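Conserved hypothetical protein NMB0706 (Neisseria meningitidis, PDB 1RV9) is of unknown function but belongs to the DUF152 (YfiH-type) family, named for multi-copper polyphenol oxidoreductase laccase activity, and is probably an enzyme. Local coordinates at residues 136-141 against 176-181; 162-167 against 212-217; 191-196 against 206-211. All coordinates share one frame; numbering follows the deposited sequence.

Contact 1: residues 136-141 against 176-181; sequences AGWRGL and GQDVFD
Trp138 and Val179 form the tight part of this contact, the isopropyl group of Val179 lying flat against the indole. Val179 CG2 stands 3.9 Å from the centroid of the six-membered ring of Trp138, only 9° off the ring normal, a CH-pi contact made squarely over the face. The second methyl takes part as well: with CG1 anti to the backbone N, Val179 turns both branches to the indole, and CG1 comes within 3.9 Å of Trp138 CE3. On the Trp138 side, chi1 of 75° sets CG between the backbone N and the carbonyl carbon, turning the ring toward 176-181 with one face still against Arg139 of its own helix. That opposite face is covered by Arg139 CG, 3.6 Å above the Trp138 ring plane. The indole is thus held between an aliphatic stem and a valine.

Further along the arginine chain, Trp138 CZ2 lies over the centre of the Arg139 guanidinium face, and the packing gives way to solvent. Asp178, exposed, brings OD2 to 4.1 Å from Trp138 CH2, its carboxylate turned 71° from the ring plane. Arg139 NH2 and Asp178 OD2 remain 5.5 Å apart, so they form no salt bridge, though the opposite charges may still attract at long range. Gln177 also lies on the exposed helix surface, its NE2 donating 3.0 Å to Asp181 OD1 from above the carboxylate plane.

Gly137 and Gly176 are the N-cap residues of the two helices, so the contact joins two first helical turns. Trp138 also rests on Ala182 and Phe183. Its side chain sits close to, but not against, Cys118, His135 and Asp100, whose arrangement is reminiscent of a Cys-His-Asp triad and may mark the active site.

Contact 2: residues 162-167 against 212-217; sequences AYLGPA and LILKRE
Lys215 NZ is gripped by two carbonyl oxygens, Val219 O and, weakly, Gly220 O, at the same end of the helix where Leu214 packs on Ala162 and Leu164. The contact itself is apolar and buried, and it runs through one methyl. Leu214 CD1 lies 3.8 Å from Ala162 CB and 4.2 Å from Leu164 CD2, bridging two residues of the strand. With CG anti to the carbonyl carbon (chi1 -69°), the leucine reaches down from the helix to the sheet.

Strand 160-164 and strand 221-224 are parallel neighbours in the six-stranded sheet, and helix 206-217 lies between them in sequence, packed on one face. This is a beta-alpha-beta crossover whose first connection is lengthened by a long excursion. Leu214 also touches Phe123 and Val222, and so spans three adjacent strands.

Leu164 approaches differently from Ala162. Its CB does not point straight at the helix, but the branch leads there, and the two leucines run side by side, pointing opposite ways. Arg216 N bonds to Leu212 O at 2.9 Å within the helix that carries Leu214.

Contact 3: residues 191-196 against 206-211; sequences ATAFEG and LYALAR
Ala193 and Leu209 make the tightest apolar contact between the two segments. Ala193 CB is 3.5 Å from Leu209 CD2, closer than usual for two carbons, and 3.6 Å from Leu209 CG, so the small side chain is pressed into the branch point of the leucine. Ala208, the next residue back along the helix, meets the same methyl: its CB is 3.8 Å from Ala193 CB. Two alanines facing each other let the backbones approach to 5.5 Å between the CA atoms of Ala193 and Ala208.

The aromatic packing comes from Phe194, whose side chain crosses that of Leu209 at about a right angle. Phe194 CE1 lies 3.7 Å from Leu209 CD2, and Phe194 CZ is 4.0 Å from Leu209 CD1, so both leucine methyls reach the far end of the ring, CD2 coming at an oblique angle. Leu209 CG is anti to the carbonyl carbon (chi1 -74°), which brings both methyls to the Phe194 ring and CD2 to Ala193. Phe194 in turn packs edge-to-face with Phe180.

Polar bonds shape the backbones on each side of this apolar seam. Phe194 N bonds to Ala191 O at 3.1 Å, closing the 3-10 turn that delivers Ala193 to the helix. Asp205 serves both sides: its backbone pairs with that of Ala193, while its OD1 accepts from Ala208 N in the first helical turn.

The contact therefore links the 3-10 turn and strand 194-198 to the start of helix 206-217, which follows the antiparallel partner strand 201-204. Helix 177-184 borders the same cluster through Phe183, which touches Leu209, and Cys184, which touches Phe194, and the other flank of helix 206-217 meets Leu164 of strand 160-164.

Overall arrangement
All three contacts belong to the part of the chain that matches the laccase-like family. Contact 3 sits about 11 Å, centre to centre, from each of the others, while contacts 1 and 2 are about 15 Å apart. Both segments of contact 1 precede those of contact 3, contact 3 falls wholly between the two segments of contact 2, and contacts 1 and 2 interleave. Helix 206-217 serves both contacts 2 and 3, its early turns facing 191-196 and its later ones strand 160-164. Leu141 packs against Leu206 and Leu209, and Tyr207 OH bonds to Ala167 N. The small three-stranded sheet and helix 177-184 are thus tied through this helix to the six-stranded sheet.

Contact 1: residues 136-141 against 176-181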
loop_
_atom_site.group_PDB
_atom_site.type_symbol
_atom_site.label_atom_id
_atom_site.label_comp_id
_atom_site.label_asym_id
_atom_site.label_seq_id
_atom_site.Cartn_x
_atom_site.Cartn_y
_atom_site.Cartn_z
ATOM N N ALA A 136 -3.051 1.506 -3.505
ATOM C CA ALA A 136 -3.313 1.258 -4.911
ATOM C C ALA A 136 -4.126 0.017 -5.237
ATOM O O ALA A 136 -3.571 -1.013 -5.628
ATOM C CB ALA A 136 -1.985 1.230 -5.683
ATOM N N GLY A 137 -5.440 0.111 -5.047
ATOM C CA GLY A 137 -6.316 -0.980 -5.424
ATOM C C GLY A 137 -6.380 -0.781 -6.929
ATOM O O GLY A 137 -5.782 0.176 -7.428
ATOM N N TRP A 138 -7.083 -1.627 -7.672
ATOM C CA TRP A 138 -7.104 -1.419 -9.114
ATOM C C TRP A 138 -7.762 -0.099 -9.505
ATOM O O TRP A 138 -7.348 0.534 -10.468
ATOM C CB TRP A 138 -7.776 -2.590 -9.849
ATOM C CG TRP A 138 -9.271 -2.659 -9.751
ATOM C CD1 TRP A 138 -10.006 -3.346 -8.827
ATOM C CD2 TRP A 138 -10.212 -2.049 -10.641
ATOM N NE1 TRP A 138 -11.347 -3.206 -9.090
ATOM C CE2 TRP A 138 -11.503 -2.412 -10.196
ATOM C CE3 TRP A 138 -10.091 -1.227 -11.769
ATOM C CZ2 TRP A 138 -12.667 -1.987 -10.846
ATOM C CZ3 TRP A 138 -11.246 -0.804 -12.416
ATOM C CH2 TRP A 138 -12.519 -1.183 -11.949
ATOM N N ARG A 139 -8.768 0.332 -8.747
ATOM C CA ARG A 139 -9.446 1.587 -9.066
ATOM C C ARG A 139 -8.531 2.793 -8.887
ATOM O O ARG A 139 -8.425 3.638 -9.776
ATOM C CB ARG A 139 -10.702 1.743 -8.203
ATOM C CG ARG A 139 -11.834 0.815 -8.615
ATOM C CD ARG A 139 -12.973 0.824 -7.608
ATOM N NE ARG A 139 -14.017 -0.125 -7.986
ATOM C CZ ARG A 139 -14.905 0.076 -8.953
ATOM N NH1 ARG A 139 -14.895 1.205 -9.650
ATOM N NH2 ARG A 139 -15.796 -0.865 -9.239
ATOM N N GLY A 140 -7.870 2.881 -7.737
ATOM C CA GLY A 140 -6.980 4.004 -7.504
ATOM C C GLY A 140 -5.764 3.970 -8.409
ATOM O O GLY A 140 -5.260 5.012 -8.842
ATOM N N LEU A 141 -5.285 2.767 -8.704
ATOM C CA LEU A 141 -4.111 2.621 -9.554
ATOM C C LEU A 141 -4.440 3.102 -10.967
ATOM O O LEU A 141 -3.697 3.893 -11.554
ATOM C CB LEU A 141 -3.649 1.158 -9.572
ATOM C CG LEU A 141 -2.321 0.859 -10.276
ATOM C CD1 LEU A 141 -1.199 1.649 -9.618
ATOM C CD2 LEU A 141 -2.030 -0.637 -10.215
ATOM N N GLY A 176 -12.046 -9.003 -14.830
ATOM C CA GLY A 176 -12.802 -8.967 -16.069
ATOM C C GLY A 176 -12.367 -7.883 -17.039
ATOM O O GLY A 176 -11.367 -7.199 -16.827
ATOM N N GLN A 177 -13.144 -7.723 -18.106
ATOM C CA GLN A 177 -12.865 -6.746 -19.151
ATOM C C GLN A 177 -12.916 -5.296 -18.666
ATOM O O GLN A 177 -12.241 -4.426 -19.218
ATOM C CB GLN A 177 -13.860 -6.933 -20.298
ATOM C CG GLN A 177 -13.478 -6.231 -21.588
ATOM C CD GLN A 177 -12.220 -6.810 -22.207
ATOM O OE1 GLN A 177 -12.127 -8.018 -22.440
ATOM N NE2 GLN A 177 -11.245 -5.952 -22.479
ATOM N N ASP A 178 -13.716 -5.036 -17.640
ATOM C CA ASP A 178 -13.834 -3.680 -17.117
ATOM C C ASP A 178 -12.509 -3.221 -16.512
ATOM O O ASP A 178 -12.060 -2.104 -16.768
ATOM C CB ASP A 178 -14.966 -3.606 -16.084
ATOM C CG ASP A 178 -14.700 -4.451 -14.851
ATOM O OD1 ASP A 178 -14.227 -5.599 -14.996
ATOM O OD2 ASP A 178 -14.981 -3.968 -13.732
ATOM N N VAL A 179 -11.882 -4.087 -15.723
ATOM C CA VAL A 179 -10.599 -3.761 -15.109
ATOM C C VAL A 179 -9.561 -3.622 -16.215
ATOM O O VAL A 179 -8.743 -2.702 -16.214
ATOM C CB VAL A 179 -10.142 -4.867 -14.137
ATOM C CG1 VAL A 179 -8.792 -4.505 -13.538
ATOM C CG2 VAL A 179 -11.178 -5.055 -13.041
ATOM N N PHE A 180 -9.609 -4.545 -17.169
ATOM C CA PHE A 180 -8.684 -4.535 -18.292
ATOM C C PHE A 180 -8.758 -3.204 -19.039
ATOM O O PHE A 180 -7.736 -2.561 -19.286
ATOM C CB PHE A 180 -9.011 -5.699 -19.237
ATOM C CG PHE A 180 -8.096 -5.795 -20.423
ATOM C CD1 PHE A 180 -8.323 -5.025 -21.556
ATOM C CD2 PHE A 180 -6.997 -6.645 -20.397
ATOM C CE1 PHE A 180 -7.466 -5.100 -22.654
ATOM C CE2 PHE A 180 -6.134 -6.729 -21.487
ATOM C CZ PHE A 180 -6.370 -5.954 -22.617
ATOM N N ASP A 181 -9.971 -2.784 -19.391
ATOM C CA ASP A 181 -10.157 -1.532 -20.117
ATOM C C ASP A 181 -9.754 -0.301 -19.306
ATOM O O ASP A 181 -9.216 0.657 -19.858
ATOM C CB ASP A 181 -11.614 -1.379 -20.571
ATOM C CG ASP A 181 -12.020 -2.416 -21.602
ATOM O OD1 ASP A 181 -11.128 -2.987 -22.265
ATOM O OD2 ASP A 181 -13.239 -2.650 -21.757
#

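Contact 2: residues 162-167 against 212-217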
loop_
_atom_site.group_PDB
_atom_site.type_symbol
_atom_site.label_atom_id
_atom_site.label_comp_id
_atom_site.label_asym_id
_atom_site.label_seq_id
_atom_site.Cartn_x
_atom_site.Cartn_y
_atom_site.Cartn_z
ATOM N N ALA A 162 10.389 3.840 -5.245
ATOM C CA ALA A 162 9.106 3.323 -4.795
ATOM C C ALA A 162 9.238 1.877 -4.366
ATOM O O ALA A 162 10.015 1.114 -4.943
ATOM C CB ALA A 162 8.077 3.440 -5.913
ATOM N N TYR A 163 8.483 1.502 -3.340
ATOM C CA TYR A 163 8.512 0.136 -2.853
ATOM C C TYR A 163 7.135 -0.481 -3.020
ATOM O O TYR A 163 6.134 0.078 -2.567
ATOM C CB TYR A 163 8.909 0.094 -1.377
ATOM C CG TYR A 163 9.050 -1.309 -0.836
ATOM C CD1 TYR A 163 10.141 -2.104 -1.182
ATOM C CD2 TYR A 163 8.082 -1.849 0.010
ATOM C CE1 TYR A 163 10.265 -3.407 -0.698
ATOM C CE2 TYR A 163 8.195 -3.144 0.498
ATOM C CZ TYR A 163 9.287 -3.916 0.142
ATOM O OH TYR A 163 9.399 -5.198 0.635
ATOM N N LEU A 164 7.087 -1.628 -3.686
ATOM C CA LEU A 164 5.831 -2.329 -3.894
ATOM C C LEU A 164 5.659 -3.290 -2.722
ATOM O O LEU A 164 6.397 -4.270 -2.591
ATOM C CB LEU A 164 5.865 -3.101 -5.215
ATOM C CG LEU A 164 6.214 -2.258 -6.445
ATOM C CD1 LEU A 164 6.202 -3.151 -7.684
ATOM C CD2 LEU A 164 5.227 -1.109 -6.598
ATOM N N GLY A 165 4.685 -2.991 -1.869
ATOM C CA GLY A 165 4.427 -3.816 -0.706
ATOM C C GLY A 165 3.707 -5.107 -1.036
ATOM O O GLY A 165 3.425 -5.385 -2.200
ATOM N N PRO A 166 3.383 -5.918 -0.020
ATOM C CA PRO A 166 2.692 -7.192 -0.230
ATOM C C PRO A 166 1.292 -7.016 -0.810
ATOM O O PRO A 166 0.462 -6.319 -0.235
ATOM C CB PRO A 166 2.678 -7.807 1.168
ATOM C CG PRO A 166 2.590 -6.609 2.058
ATOM C CD PRO A 166 3.564 -5.641 1.418
ATOM N N ALA A 167 1.044 -7.647 -1.954
ATOM C CA ALA A 167 -0.256 -7.561 -2.609
ATOM C C ALA A 167 -0.620 -8.913 -3.201
ATOM O O ALA A 167 0.148 -9.874 -3.106
ATOM C CB ALA A 167 -0.221 -6.505 -3.716
ATOM N N LEU A 212 4.967 -0.104 -14.557
ATOM C CA LEU A 212 4.750 0.609 -15.814
ATOM C C LEU A 212 4.381 2.062 -15.544
ATOM O O LEU A 212 4.951 2.987 -16.130
ATOM C CB LEU A 212 3.618 -0.045 -16.615
ATOM C CG LEU A 212 3.917 -1.279 -17.463
ATOM C CD1 LEU A 212 2.617 -1.849 -18.019
ATOM C CD2 LEU A 212 4.858 -0.896 -18.599
ATOM N N ILE A 213 3.415 2.258 -14.654
ATOM C CA ILE A 213 2.951 3.589 -14.302
ATOM C C ILE A 213 4.058 4.422 -13.657
ATOM O O ILE A 213 4.266 5.580 -14.024
ATOM C CB ILE A 213 1.722 3.487 -13.362
ATOM C CG1 ILE A 213 0.540 2.908 -14.147
ATOM C CG2 ILE A 213 1.371 4.852 -12.782
ATOM C CD1 ILE A 213 -0.647 2.506 -13.288
ATOM N N LEU A 214 4.773 3.830 -12.707
ATOM C CA LEU A 214 5.856 4.539 -12.032
ATOM C C LEU A 214 6.971 4.905 -13.008
ATOM O O LEU A 214 7.489 6.023 -12.973
ATOM C CB LEU A 214 6.418 3.683 -10.896
ATOM C CG LEU A 214 5.482 3.491 -9.700
ATOM C CD1 LEU A 214 5.977 2.337 -8.841
ATOM C CD2 LEU A 214 5.408 4.786 -8.894
ATOM N N LYS A 215 7.340 3.962 -13.870
ATOM C CA LYS A 215 8.388 4.207 -14.851
ATOM C C LYS A 215 7.987 5.305 -15.817
ATOM O O LYS A 215 8.787 6.182 -16.137
ATOM C CB LYS A 215 8.708 2.926 -15.632
ATOM C CG LYS A 215 9.766 2.036 -14.984
ATOM C CD LYS A 215 10.381 2.699 -13.755
ATOM C CE LYS A 215 11.831 2.304 -13.558
ATOM N NZ LYS A 215 12.412 2.990 -12.370
ATOM N N ARG A 216 6.745 5.257 -16.281
ATOM C CA ARG A 216 6.260 6.261 -17.212
ATOM C C ARG A 216 6.258 7.649 -16.581
ATOM O O ARG A 216 6.424 8.655 -17.272
ATOM C CB ARG A 216 4.844 5.917 -17.687
ATOM C CG ARG A 216 4.275 6.951 -18.646
ATOM C CD ARG A 216 2.850 6.639 -19.061
ATOM N NE ARG A 216 1.913 6.719 -17.946
ATOM C CZ ARG A 216 0.592 6.673 -18.086
ATOM N NH1 ARG A 216 0.059 6.547 -19.297
ATOM N NH2 ARG A 216 -0.196 6.747 -17.022
ATOM N N GLU A 217 6.079 7.702 -15.265
ATOM C CA GLU A 217 6.039 8.975 -14.562
ATOM C C GLU A 217 7.441 9.536 -14.328
ATOM O O GLU A 217 7.602 10.732 -14.092
ATOM C CB GLU A 217 5.293 8.806 -13.233
ATOM C CG GLU A 217 4.494 10.021 -12.799
ATOM C CD GLU A 217 3.421 10.449 -13.804
ATOM O OE1 GLU A 217 3.157 9.729 -14.795
ATOM O OE2 GLU A 217 2.826 11.520 -13.584
#

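Contact 3: residues 191-196 against 206-211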
loop_
_atom_site.group_PDB
_atom_site.type_symbol
_atom_site.label_atom_id
_atom_site.label_comp_id
_atom_site.label_asym_id
_atom_site.label_seq_id
_atom_site.Cartn_x
_atom_site.Cartn_y
_atom_site.Cartn_z
ATOM N N ALA A 191 -1.358 -3.699 -21.340
ATOM C CA ALA A 191 -1.818 -5.029 -21.726
ATOM C C ALA A 191 -0.773 -6.086 -21.384
ATOM O O ALA A 191 -1.099 -7.259 -21.203
ATOM C CB ALA A 191 -2.132 -5.063 -23.220
ATOM N N THR A 192 0.485 -5.669 -21.292
ATOM C CA THR A 192 1.560 -6.595 -20.967
ATOM C C THR A 192 1.438 -7.107 -19.535
ATOM O O THR A 192 2.056 -8.109 -19.174
ATOM C CB THR A 192 2.944 -5.930 -21.133
ATOM O OG1 THR A 192 3.027 -4.779 -20.283
ATOM C CG2 THR A 192 3.162 -5.508 -22.580
ATOM N N ALA A 193 0.636 -6.416 -18.727
ATOM C CA ALA A 193 0.439 -6.795 -17.331
ATOM C C ALA A 193 -0.820 -7.633 -17.107
ATOM O O ALA A 193 -1.187 -7.925 -15.969
ATOM C CB ALA A 193 0.400 -5.541 -16.453
ATOM N N PHE A 194 -1.485 -8.006 -18.197
ATOM C CA PHE A 194 -2.684 -8.837 -18.129
ATOM C C PHE A 194 -2.471 -10.074 -18.982
ATOM O O PHE A 194 -1.889 -9.993 -20.063
ATOM C CB PHE A 194 -3.917 -8.104 -18.673
ATOM C CG PHE A 194 -4.401 -6.979 -17.805
ATOM C CD1 PHE A 194 -3.844 -5.710 -17.910
ATOM C CD2 PHE A 194 -5.424 -7.193 -16.886
ATOM C CE1 PHE A 194 -4.305 -4.663 -17.110
ATOM C CE2 PHE A 194 -5.891 -6.154 -16.082
ATOM C CZ PHE A 194 -5.330 -4.889 -16.194
ATOM N N GLU A 195 -2.936 -11.218 -18.495
ATOM C CA GLU A 195 -2.823 -12.453 -19.257
ATOM C C GLU A 195 -4.214 -13.050 -19.413
ATOM O O GLU A 195 -4.882 -13.362 -18.426
ATOM C CB GLU A 195 -1.913 -13.463 -18.561
ATOM C CG GLU A 195 -1.933 -14.828 -19.242
ATOM C CD GLU A 195 -1.140 -15.878 -18.498
ATOM O OE1 GLU A 195 -0.821 -15.660 -17.313
ATOM O OE2 GLU A 195 -0.848 -16.935 -19.097
ATOM N N GLY A 196 -4.655 -13.192 -20.657
ATOM C CA GLY A 196 -5.964 -13.758 -20.899
ATOM C C GLY A 196 -5.972 -15.222 -20.515
ATOM O O GLY A 196 -5.043 -15.958 -20.851
ATOM N N LEU A 206 -0.651 -6.590 -10.596
ATOM C CA LEU A 206 -0.586 -5.264 -9.992
ATOM C C LEU A 206 0.832 -4.718 -9.902
ATOM O O LEU A 206 1.046 -3.514 -10.034
ATOM C CB LEU A 206 -1.211 -5.283 -8.595
ATOM C CG LEU A 206 -2.734 -5.393 -8.519
ATOM C CD1 LEU A 206 -3.141 -5.686 -7.075
ATOM C CD2 LEU A 206 -3.374 -4.099 -9.017
ATOM N N TYR A 207 1.802 -5.594 -9.661
ATOM C CA TYR A 207 3.183 -5.144 -9.562
ATOM C C TYR A 207 3.649 -4.604 -10.907
ATOM O O TYR A 207 4.250 -3.533 -10.983
ATOM C CB TYR A 207 4.101 -6.290 -9.126
ATOM C CG TYR A 207 3.798 -6.847 -7.753
ATOM C CD1 TYR A 207 3.633 -6.003 -6.653
ATOM C CD2 TYR A 207 3.702 -8.223 -7.549
ATOM C CE1 TYR A 207 3.382 -6.523 -5.383
ATOM C CE2 TYR A 207 3.451 -8.750 -6.285
ATOM C CZ TYR A 207 3.294 -7.896 -5.208
ATOM O OH TYR A 207 3.052 -8.420 -3.960
ATOM N N ALA A 208 3.365 -5.355 -11.967
ATOM C CA ALA A 208 3.762 -4.947 -13.309
ATOM C C ALA A 208 3.051 -3.663 -13.720
ATOM O O ALA A 208 3.646 -2.790 -14.353
ATOM C CB ALA A 208 3.459 -6.057 -14.301
ATOM N N LEU A 209 1.773 -3.551 -13.369
ATOM C CA LEU A 209 1.016 -2.350 -13.699
ATOM C C LEU A 209 1.630 -1.157 -12.977
ATOM O O LEU A 209 1.794 -0.087 -13.557
ATOM C CB LEU A 209 -0.456 -2.507 -13.294
ATOM C CG LEU A 209 -1.317 -3.417 -14.180
ATOM C CD1 LEU A 209 -2.666 -3.664 -13.512
ATOM C CD2 LEU A 209 -1.516 -2.770 -15.549
ATOM N N ALA A 210 1.972 -1.341 -11.705
ATOM C CA ALA A 210 2.570 -0.261 -10.932
ATOM C C ALA A 210 3.930 0.133 -11.497
ATOM O O ALA A 210 4.240 1.316 -11.591
ATOM C CB ALA A 210 2.703 -0.668 -9.466
ATOM N N ARG A 211 4.739 -0.854 -11.874
ATOM C CA ARG A 211 6.057 -0.556 -12.432
ATOM C C ARG A 211 5.938 0.251 -13.718
ATOM O O ARG A 211 6.713 1.177 -13.948
ATOM C CB ARG A 211 6.843 -1.843 -12.705
ATOM C CG ARG A 211 7.247 -2.609 -11.459
ATOM C CD ARG A 211 8.370 -3.602 -11.748
ATOM N NE ARG A 211 8.558 -4.539 -10.644
ATOM C CZ ARG A 211 7.756 -5.572 -10.402
ATOM N NH1 ARG A 211 6.714 -5.804 -11.192
ATOM N NH2 ARG A 211 7.985 -6.367 -9.363
#